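Local coordinates for protein linoleate 11-lipoxygenase (Gaeumannomyces graminis, PDB 5FX8) that oxidises linoleic and alpha-linolenic acids with molecular oxygen at a catalytic manganese centre, giving 11S- and 13R-hydroperoxy fatty acids, at residues G228-A233 with Y501-T506; L495-L500 with A521-E526; A233-F238 with K253-V258. One frame throughout, in Å; residues are numbered along the deposited sequence.

Interaction 1 (G228-A233 with Y501-T506); sequences GRYAAA and YAPIPT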
loop_
_atom_site.group_PDB
_atom_site.type_symbol
_atom_site.label_atom_id
_atom_site.label_comp_id
_atom_site.label_asym_id
_atom_site.label_seq_id
_atom_site.Cartn_x
_atom_site.Cartn_y
_atom_site.Cartn_z
ATOM N N GLY A 228 -29.581 4.844 0.768
ATOM C CA GLY A 228 -29.372 3.488 1.218
ATOM C C GLY A 228 -28.197 3.308 2.160
ATOM O O GLY A 228 -27.992 2.196 2.653
ATOM N N ARG A 229 -27.425 4.375 2.412
ATOM C CA ARG A 229 -26.297 4.428 3.321
ATOM C C ARG A 229 -26.567 5.405 4.447
ATOM O O ARG A 229 -27.302 6.380 4.298
ATOM C CB ARG A 229 -25.023 4.878 2.629
ATOM C CG ARG A 229 -24.730 4.103 1.394
ATOM C CD ARG A 229 -24.556 2.618 1.626
ATOM N NE ARG A 229 -24.229 1.921 0.407
ATOM C CZ ARG A 229 -25.135 1.279 -0.346
ATOM N NH1 ARG A 229 -26.431 1.251 -0.069
ATOM N NH2 ARG A 229 -24.750 0.663 -1.434
ATOM N N TYR A 230 -25.919 5.144 5.567
ATOM C CA TYR A 230 -26.109 5.958 6.740
ATOM C C TYR A 230 -24.768 6.126 7.433
ATOM O O TYR A 230 -23.818 5.396 7.157
ATOM C CB TYR A 230 -27.143 5.318 7.651
ATOM C CG TYR A 230 -28.389 4.925 6.929
ATOM C CD1 TYR A 230 -28.493 3.696 6.298
ATOM C CD2 TYR A 230 -29.473 5.785 6.883
ATOM C CE1 TYR A 230 -29.630 3.344 5.637
ATOM C CE2 TYR A 230 -30.624 5.438 6.241
ATOM C CZ TYR A 230 -30.706 4.224 5.619
ATOM O OH TYR A 230 -31.869 3.886 4.970
ATOM N N ALA A 231 -24.694 7.099 8.337
ATOM C CA ALA A 231 -23.443 7.406 9.012
ATOM C C ALA A 231 -23.709 8.375 10.149
ATOM O O ALA A 231 -24.650 9.163 10.083
ATOM C CB ALA A 231 -22.423 8.013 8.044
ATOM N N ALA A 232 -22.854 8.338 11.173
ATOM C CA ALA A 232 -22.963 9.244 12.308
ATOM C C ALA A 232 -21.877 10.309 12.204
ATOM O O ALA A 232 -21.313 10.524 11.133
ATOM C CB ALA A 232 -22.896 8.456 13.620
ATOM N N ALA A 233 -21.600 10.994 13.308
ATOM C CA ALA A 233 -20.475 11.917 13.385
ATOM C C ALA A 233 -19.907 11.801 14.806
ATOM O O ALA A 233 -19.990 12.694 15.644
ATOM C CB ALA A 233 -20.891 13.339 13.025
ATOM N N TYR A 501 -25.679 0.385 6.734
ATOM C CA TYR A 501 -26.762 0.022 5.838
ATOM C C TYR A 501 -28.124 0.096 6.513
ATOM O O TYR A 501 -29.117 -0.326 5.935
ATOM C CB TYR A 501 -26.501 -1.370 5.250
ATOM C CG TYR A 501 -25.337 -1.383 4.271
ATOM C CD1 TYR A 501 -24.036 -1.550 4.723
ATOM C CD2 TYR A 501 -25.534 -1.190 2.898
ATOM C CE1 TYR A 501 -22.984 -1.551 3.870
ATOM C CE2 TYR A 501 -24.472 -1.189 2.028
ATOM C CZ TYR A 501 -23.199 -1.363 2.540
ATOM O OH TYR A 501 -22.099 -1.366 1.746
ATOM N N ALA A 502 -28.197 0.659 7.704
ATOM C CA ALA A 502 -29.456 0.835 8.387
ATOM C C ALA A 502 -29.393 2.161 9.116
ATOM O O ALA A 502 -28.312 2.597 9.517
ATOM C CB ALA A 502 -29.735 -0.310 9.371
ATOM N N PRO A 503 -30.525 2.832 9.286
ATOM C CA PRO A 503 -30.506 4.184 9.851
ATOM C C PRO A 503 -29.977 4.209 11.268
ATOM O O PRO A 503 -30.146 3.263 12.039
ATOM C CB PRO A 503 -31.981 4.600 9.814
ATOM C CG PRO A 503 -32.554 3.780 8.774
ATOM C CD PRO A 503 -31.869 2.461 8.824
ATOM N N ILE A 504 -29.360 5.334 11.607
ATOM C CA ILE A 504 -28.834 5.538 12.956
ATOM C C ILE A 504 -29.974 5.431 13.950
ATOM O O ILE A 504 -30.955 6.187 13.832
ATOM C CB ILE A 504 -28.153 6.910 13.076
ATOM C CG1 ILE A 504 -26.967 7.029 12.125
ATOM C CG2 ILE A 504 -27.763 7.187 14.509
ATOM C CD1 ILE A 504 -26.030 5.932 12.242
ATOM N N PRO A 505 -29.876 4.567 14.960
ATOM C CA PRO A 505 -30.976 4.410 15.922
ATOM C C PRO A 505 -31.424 5.715 16.565
ATOM O O PRO A 505 -30.666 6.681 16.681
ATOM C CB PRO A 505 -30.393 3.456 16.969
ATOM C CG PRO A 505 -29.323 2.693 16.225
ATOM C CD PRO A 505 -28.748 3.660 15.244
ATOM N N THR A 506 -32.695 5.725 16.976
ATOM C CA THR A 506 -33.297 6.843 17.694
ATOM C C THR A 506 -33.620 6.527 19.151
ATOM O O THR A 506 -34.068 7.424 19.864
ATOM C CB THR A 506 -34.570 7.312 16.986
ATOM O OG1 THR A 506 -35.484 6.214 16.830
ATOM C CG2 THR A 506 -34.235 7.859 15.648
#

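Interaction 2 (L495-L500 with A521-E526); sequences LHPAAL and AWLPNE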
loop_
_atom_site.group_PDB
_atom_site.type_symbol
_atom_site.label_atom_id
_atom_site.label_comp_id
_atom_site.label_asym_id
_atom_site.label_seq_id
_atom_site.Cartn_x
_atom_site.Cartn_y
_atom_site.Cartn_z
ATOM N N LEU A 495 -16.357 -5.207 12.734
ATOM C CA LEU A 495 -16.168 -4.031 13.571
ATOM C C LEU A 495 -15.895 -2.763 12.772
ATOM O O LEU A 495 -16.133 -1.668 13.283
ATOM C CB LEU A 495 -15.034 -4.280 14.564
ATOM C CG LEU A 495 -15.527 -4.510 16.001
ATOM C CD1 LEU A 495 -16.149 -3.264 16.514
ATOM C CD2 LEU A 495 -16.552 -5.622 16.091
ATOM N N HIS A 496 -15.416 -2.869 11.542
ATOM C CA HIS A 496 -15.008 -1.703 10.764
ATOM C C HIS A 496 -15.630 -1.676 9.380
ATOM O O HIS A 496 -14.939 -1.922 8.385
ATOM C CB HIS A 496 -13.498 -1.668 10.592
ATOM C CG HIS A 496 -12.740 -1.714 11.873
ATOM N ND1 HIS A 496 -12.241 -2.884 12.394
ATOM C CD2 HIS A 496 -12.374 -0.729 12.725
ATOM C CE1 HIS A 496 -11.600 -2.618 13.515
ATOM N NE2 HIS A 496 -11.668 -1.319 13.739
ATOM N N PRO A 497 -16.906 -1.321 9.267
ATOM C CA PRO A 497 -17.548 -1.277 7.948
ATOM C C PRO A 497 -17.350 0.040 7.212
ATOM O O PRO A 497 -17.424 1.128 7.782
ATOM C CB PRO A 497 -19.024 -1.488 8.289
ATOM C CG PRO A 497 -19.173 -0.892 9.601
ATOM C CD PRO A 497 -17.861 -1.055 10.347
ATOM N N ALA A 498 -17.086 -0.071 5.914
ATOM C CA ALA A 498 -16.972 1.122 5.094
ATOM C C ALA A 498 -18.271 1.921 5.055
ATOM O O ALA A 498 -18.238 3.145 4.955
ATOM C CB ALA A 498 -16.557 0.737 3.690
ATOM N N ALA A 499 -19.420 1.263 5.152
ATOM C CA ALA A 499 -20.686 1.967 5.152
ATOM C C ALA A 499 -21.637 1.334 6.155
ATOM O O ALA A 499 -21.521 0.154 6.481
ATOM C CB ALA A 499 -21.324 1.955 3.757
ATOM N N LEU A 500 -22.604 2.117 6.621
ATOM C CA LEU A 500 -23.695 1.588 7.430
ATOM C C LEU A 500 -24.959 1.492 6.586
ATOM O O LEU A 500 -25.278 2.410 5.826
ATOM C CB LEU A 500 -23.951 2.455 8.655
ATOM C CG LEU A 500 -22.727 2.827 9.490
ATOM C CD1 LEU A 500 -23.182 3.608 10.702
ATOM C CD2 LEU A 500 -21.958 1.589 9.914
ATOM N N ALA A 521 -28.207 -5.778 10.375
ATOM C CA ALA A 521 -28.897 -4.859 9.485
ATOM C C ALA A 521 -28.080 -3.614 9.219
ATOM O O ALA A 521 -28.279 -2.953 8.202
ATOM C CB ALA A 521 -30.253 -4.483 10.056
ATOM N N TRP A 522 -27.172 -3.265 10.111
ATOM C CA TRP A 522 -26.353 -2.096 9.848
ATOM C C TRP A 522 -25.154 -2.448 8.995
ATOM O O TRP A 522 -24.575 -1.574 8.360
ATOM C CB TRP A 522 -25.934 -1.454 11.170
ATOM C CG TRP A 522 -27.050 -0.645 11.841
ATOM C CD1 TRP A 522 -27.266 0.698 11.721
ATOM C CD2 TRP A 522 -28.087 -1.133 12.712
ATOM N NE1 TRP A 522 -28.361 1.078 12.460
ATOM C CE2 TRP A 522 -28.888 -0.028 13.072
ATOM C CE3 TRP A 522 -28.421 -2.394 13.220
ATOM C CZ2 TRP A 522 -29.999 -0.151 13.916
ATOM C CZ3 TRP A 522 -29.530 -2.509 14.065
ATOM C CH2 TRP A 522 -30.297 -1.399 14.394
ATOM N N LEU A 523 -24.831 -3.667 8.920
ATOM C CA LEU A 523 -23.587 -4.111 8.331
ATOM C C LEU A 523 -23.796 -4.512 6.883
ATOM O O LEU A 523 -24.913 -4.770 6.461
ATOM C CB LEU A 523 -23.034 -5.290 9.136
ATOM C CG LEU A 523 -22.524 -4.957 10.530
ATOM C CD1 LEU A 523 -22.048 -6.191 11.203
ATOM C CD2 LEU A 523 -21.366 -4.003 10.377
ATOM N N PRO A 524 -22.745 -4.581 6.076
ATOM C CA PRO A 524 -22.937 -5.014 4.692
ATOM C C PRO A 524 -23.416 -6.456 4.606
ATOM O O PRO A 524 -23.198 -7.270 5.504
ATOM C CB PRO A 524 -21.540 -4.860 4.087
ATOM C CG PRO A 524 -20.622 -4.900 5.255
ATOM C CD PRO A 524 -21.353 -4.166 6.310
ATOM N N ASN A 525 -24.069 -6.773 3.498
ATOM C CA ASN A 525 -24.439 -8.152 3.241
ATOM C C ASN A 525 -23.231 -8.904 2.686
ATOM O O ASN A 525 -22.142 -8.357 2.559
ATOM C CB ASN A 525 -25.634 -8.205 2.305
ATOM C CG ASN A 525 -25.325 -7.653 0.949
ATOM O OD1 ASN A 525 -24.273 -7.909 0.384
ATOM N ND2 ASN A 525 -26.251 -6.896 0.407
ATOM N N GLU A 526 -23.421 -10.164 2.320
ATOM C CA GLU A 526 -22.289 -10.990 1.918
ATOM C C GLU A 526 -21.532 -10.386 0.741
ATOM O O GLU A 526 -20.302 -10.320 0.749
ATOM C CB GLU A 526 -22.774 -12.396 1.578
ATOM C CG GLU A 526 -23.409 -13.143 2.744
ATOM C CD GLU A 526 -24.810 -12.670 3.108
ATOM O OE1 GLU A 526 -25.387 -11.810 2.407
ATOM O OE2 GLU A 526 -25.337 -13.166 4.120
#

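Interaction 3 (A233-F238 with K253-V258); sequences ACQGLF and KTNVGV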
loop_
_atom_site.group_PDB
_atom_site.type_symbol
_atom_site.label_atom_id
_atom_site.label_comp_id
_atom_site.label_asym_id
_atom_site.label_seq_id
_atom_site.Cartn_x
_atom_site.Cartn_y
_atom_site.Cartn_z
ATOM N N ALA A 233 -21.600 10.994 13.308
ATOM C CA ALA A 233 -20.475 11.917 13.385
ATOM C C ALA A 233 -19.907 11.801 14.806
ATOM O O ALA A 233 -19.990 12.694 15.644
ATOM C CB ALA A 233 -20.891 13.339 13.025
ATOM N N CYS A 234 -19.314 10.651 15.098
ATOM C CA CYS A 234 -19.071 10.280 16.483
ATOM C C CYS A 234 -17.962 11.101 17.119
ATOM O O CYS A 234 -16.969 11.458 16.485
ATOM C CB CYS A 234 -18.723 8.808 16.582
ATOM S SG CYS A 234 -20.136 7.773 16.296
ATOM N N GLN A 235 -18.160 11.420 18.381
ATOM C CA GLN A 235 -17.098 11.851 19.262
ATOM C C GLN A 235 -16.915 10.722 20.249
ATOM O O GLN A 235 -17.887 10.261 20.841
ATOM C CB GLN A 235 -17.454 13.139 19.986
ATOM C CG GLN A 235 -17.635 14.305 19.100
ATOM C CD GLN A 235 -17.967 15.526 19.881
ATOM O OE1 GLN A 235 -17.259 16.526 19.814
ATOM N NE2 GLN A 235 -19.040 15.462 20.645
ATOM N N GLY A 236 -15.683 10.255 20.396
ATOM C CA GLY A 236 -15.355 9.212 21.344
ATOM C C GLY A 236 -14.538 9.801 22.480
ATOM O O GLY A 236 -13.575 10.533 22.249
ATOM N N LEU A 237 -14.951 9.482 23.700
ATOM C CA LEU A 237 -14.253 9.882 24.907
ATOM C C LEU A 237 -13.568 8.659 25.493
ATOM O O LEU A 237 -14.198 7.611 25.667
ATOM C CB LEU A 237 -15.223 10.475 25.908
ATOM C CG LEU A 237 -14.710 11.419 26.970
ATOM C CD1 LEU A 237 -13.978 12.553 26.339
ATOM C CD2 LEU A 237 -15.927 11.931 27.686
ATOM N N PHE A 238 -12.274 8.789 25.764
ATOM C CA PHE A 238 -11.482 7.705 26.305
ATOM C C PHE A 238 -10.797 8.173 27.577
ATOM O O PHE A 238 -10.639 9.367 27.807
ATOM C CB PHE A 238 -10.476 7.231 25.295
ATOM C CG PHE A 238 -11.077 6.820 24.007
ATOM C CD1 PHE A 238 -11.400 7.753 23.044
ATOM C CD2 PHE A 238 -11.293 5.490 23.739
ATOM C CE1 PHE A 238 -11.938 7.361 21.861
ATOM C CE2 PHE A 238 -11.830 5.095 22.563
ATOM C CZ PHE A 238 -12.157 6.021 21.619
ATOM N N LYS A 253 -20.710 9.630 21.455
ATOM C CA LYS A 253 -21.840 10.476 21.114
ATOM C C LYS A 253 -21.949 10.582 19.596
ATOM O O LYS A 253 -20.988 10.983 18.935
ATOM C CB LYS A 253 -21.671 11.859 21.737
ATOM C CG LYS A 253 -22.940 12.636 21.842
ATOM C CD LYS A 253 -22.681 14.070 22.136
ATOM C CE LYS A 253 -23.970 14.782 22.355
ATOM N NZ LYS A 253 -23.722 16.218 22.289
ATOM N N THR A 254 -23.125 10.265 19.049
ATOM C CA THR A 254 -23.273 10.144 17.600
ATOM C C THR A 254 -23.287 11.484 16.894
ATOM O O THR A 254 -22.909 11.560 15.722
ATOM C CB THR A 254 -24.572 9.457 17.238
ATOM O OG1 THR A 254 -25.634 10.384 17.458
ATOM C CG2 THR A 254 -24.774 8.217 18.073
ATOM N N ASN A 255 -23.797 12.519 17.545
ATOM C CA ASN A 255 -23.905 13.854 16.970
ATOM C C ASN A 255 -24.794 13.915 15.747
ATOM O O ASN A 255 -24.637 14.825 14.933
ATOM C CB ASN A 255 -22.545 14.426 16.587
ATOM C CG ASN A 255 -21.692 14.720 17.766
ATOM O OD1 ASN A 255 -20.548 14.298 17.817
ATOM N ND2 ASN A 255 -22.230 15.457 18.726
ATOM N N VAL A 256 -25.700 12.957 15.566
ATOM C CA VAL A 256 -26.661 12.985 14.472
ATOM C C VAL A 256 -28.006 12.494 14.985
ATOM O O VAL A 256 -28.087 11.706 15.930
ATOM C CB VAL A 256 -26.212 12.138 13.257
ATOM C CG1 VAL A 256 -25.019 12.728 12.637
ATOM C CG2 VAL A 256 -25.933 10.713 13.657
ATOM N N GLY A 257 -29.068 12.970 14.349
ATOM C CA GLY A 257 -30.398 12.495 14.674
ATOM C C GLY A 257 -30.790 12.951 16.053
ATOM O O GLY A 257 -30.690 14.125 16.408
ATOM N N VAL A 258 -31.219 12.001 16.869
ATOM C CA VAL A 258 -31.574 12.345 18.232
ATOM C C VAL A 258 -30.360 12.517 19.123
ATOM O O VAL A 258 -30.510 12.979 20.265
ATOM C CB VAL A 258 -32.506 11.264 18.791
ATOM C CG1 VAL A 258 -33.717 11.102 17.882
ATOM C CG2 VAL A 258 -31.740 9.987 18.912
#

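Interaction 1 (G228-A233 with Y501-T506)
In Tyr-230, which meets Ala-502 and Pro-503, a chi1 of -49° sets CG anti to the carbonyl carbon, beside the backbone N, on a CB directed at the facing loop. One face of its phenol ring lies on the backbone of Ala-502 and on Pro-503. Arg-229 starts out away from that loop, but its chain bends at chi2 (-60°), and its far end comes back to meet Tyr-501. The two loops belong to the helix-rich lipoxygenase domain: 228-233 leads into strand 235-241, whereas the loop holding 501-506 runs between helices 485-490 and 526-539. Beneath the Tyr-230 ring, Ala-502 C lies 3.3 Å from CD1, toward the rim, while Pro-503 N sits under the ring centre. The proline itself adds a CH-pi contact, its CG 4.0 Å from the Tyr-230 centroid over the face, and the two side chains run side by side in the same direction. At the other end, Arg-229 and Tyr-501 also lie alongside each other. Tyr-501 CE2 stands 3.4 Å above the centre of the guanidinium; the contact runs mainly through CE2, and the planes, 41° apart, are not parallel. Arg-229 NH1 makes a weak hydrogen bond to Gly-228 O, 3.3 Å long. Beyond Tyr-230, the CB of Ile-504 is directed at the 228-233 loop, and its side chain also touches Met-277 of helix 268-305, linking the loop pair to that helix. Ile-504 CG1 rests 3.8 Å from Ala-231 O, and its CD1 reaches 4.3 Å from Ala-232 CB.

Interaction 2 (L495-L500 with A521-E526)
Trp-522 O is approached by two successive residues of the facing loop: Leu-500 CA lies 3.4 Å away in a CA-H...O contact with an angle of 138° at the hydrogen, and the backbone N of Tyr-501, the next residue, forms a backbone hydrogen bond with Trp-522. The rest of the contact, between two parts of the same long loop doubled back on itself, is largely apolar. The CB of Pro-497 is directed at 521-526, and its CG meets Leu-523 CD2 at 3.9 Å. In Leu-523, whose CB starts out away from Pro-497, chi1 of -70° sets CG beside the backbone N; chi2 of 179° sends CD1 out anti to CA, and it is the other branch, CD2, that meets the proline, the side chains crossing obliquely. Pro-497 CB also faces Pro-524 CD at 4.1 Å, a proline-to-proline touch in the buried interior. The indole of Trp-522 has its polar partner elsewhere, with NE1 bonded to Pro-503 O. Helix 268-305 lies against this loop pair: Ile-276 touches Pro-497, Met-277 touches Leu-500, and Asn-280 ND2 binds Pro-497 O. Just after Pro-524, Asn-525 N-caps helix 526-539, from which Gln-532 reaches back to bond both His-496 O and Ala-498 N.

Interaction 3 (A233-F238 with K253-V258)
Gln-235 and Lys-253 form an antiparallel hydrogen-bonded pair: Gln-235 N donates to Lys-253 O over 2.9 Å, and Lys-253 N returns to Gln-235 O over 3.0 Å at a nearly straight 170°. The next bond breaks the regular ladder, for Ala-233 N donates to Thr-254 O (2.8 Å) and not to the carbonyl of Asn-255, whose CA is the nearest to that of Ala-233. Between these bonds, Cys-234 CA makes a CA-H...O contact of 3.2 Å with Lys-253 O, giving that carbonyl a second neighbour. Thr-254 closes an ST turn, its OG1 accepting from Val-256 N, and Asn-255 takes left-handed backbone angles (phi 62°), which turn the chain away from the strand direction. CB of Asn-255 is directed at 233-238, and its side chain crosses that of Gln-235 at about a right angle. Farther out, Ala-233 CB packs on Val-256 CG1 at 4.2 Å, while Lys-253 stretches away toward Asp-259 in a long, weak ion pair. Cys-234 meets Met-277 and Phe-278 of helix 268-305. The pattern is that of the open end of a beta hairpin, strands 235-241 and 246-253, the third and fourth strands of a small antiparallel meander.

Interactions 1 and 3 share Ala-233, where the loop 228-233 passes into strand 235-241, and Val-256 packs against Ala-232 and Ile-504 between them. Interactions 1 and 2 join through consecutive residues of one loop, and Leu-500 O is probably bonded to Tyr-230 N. Interactions 2 and 3 do not touch, their nearest atoms being about 8 Å apart, yet Met-277 of helix 268-305 meets residues of all three. Chemistry follows position. Interaction 2 is buried and mostly apolar, interaction 1 is partly buried and rests on aromatic and guanidinium surfaces, and interaction 3, likewise partly buried but at a sheet, depends on backbone hydrogen bonds.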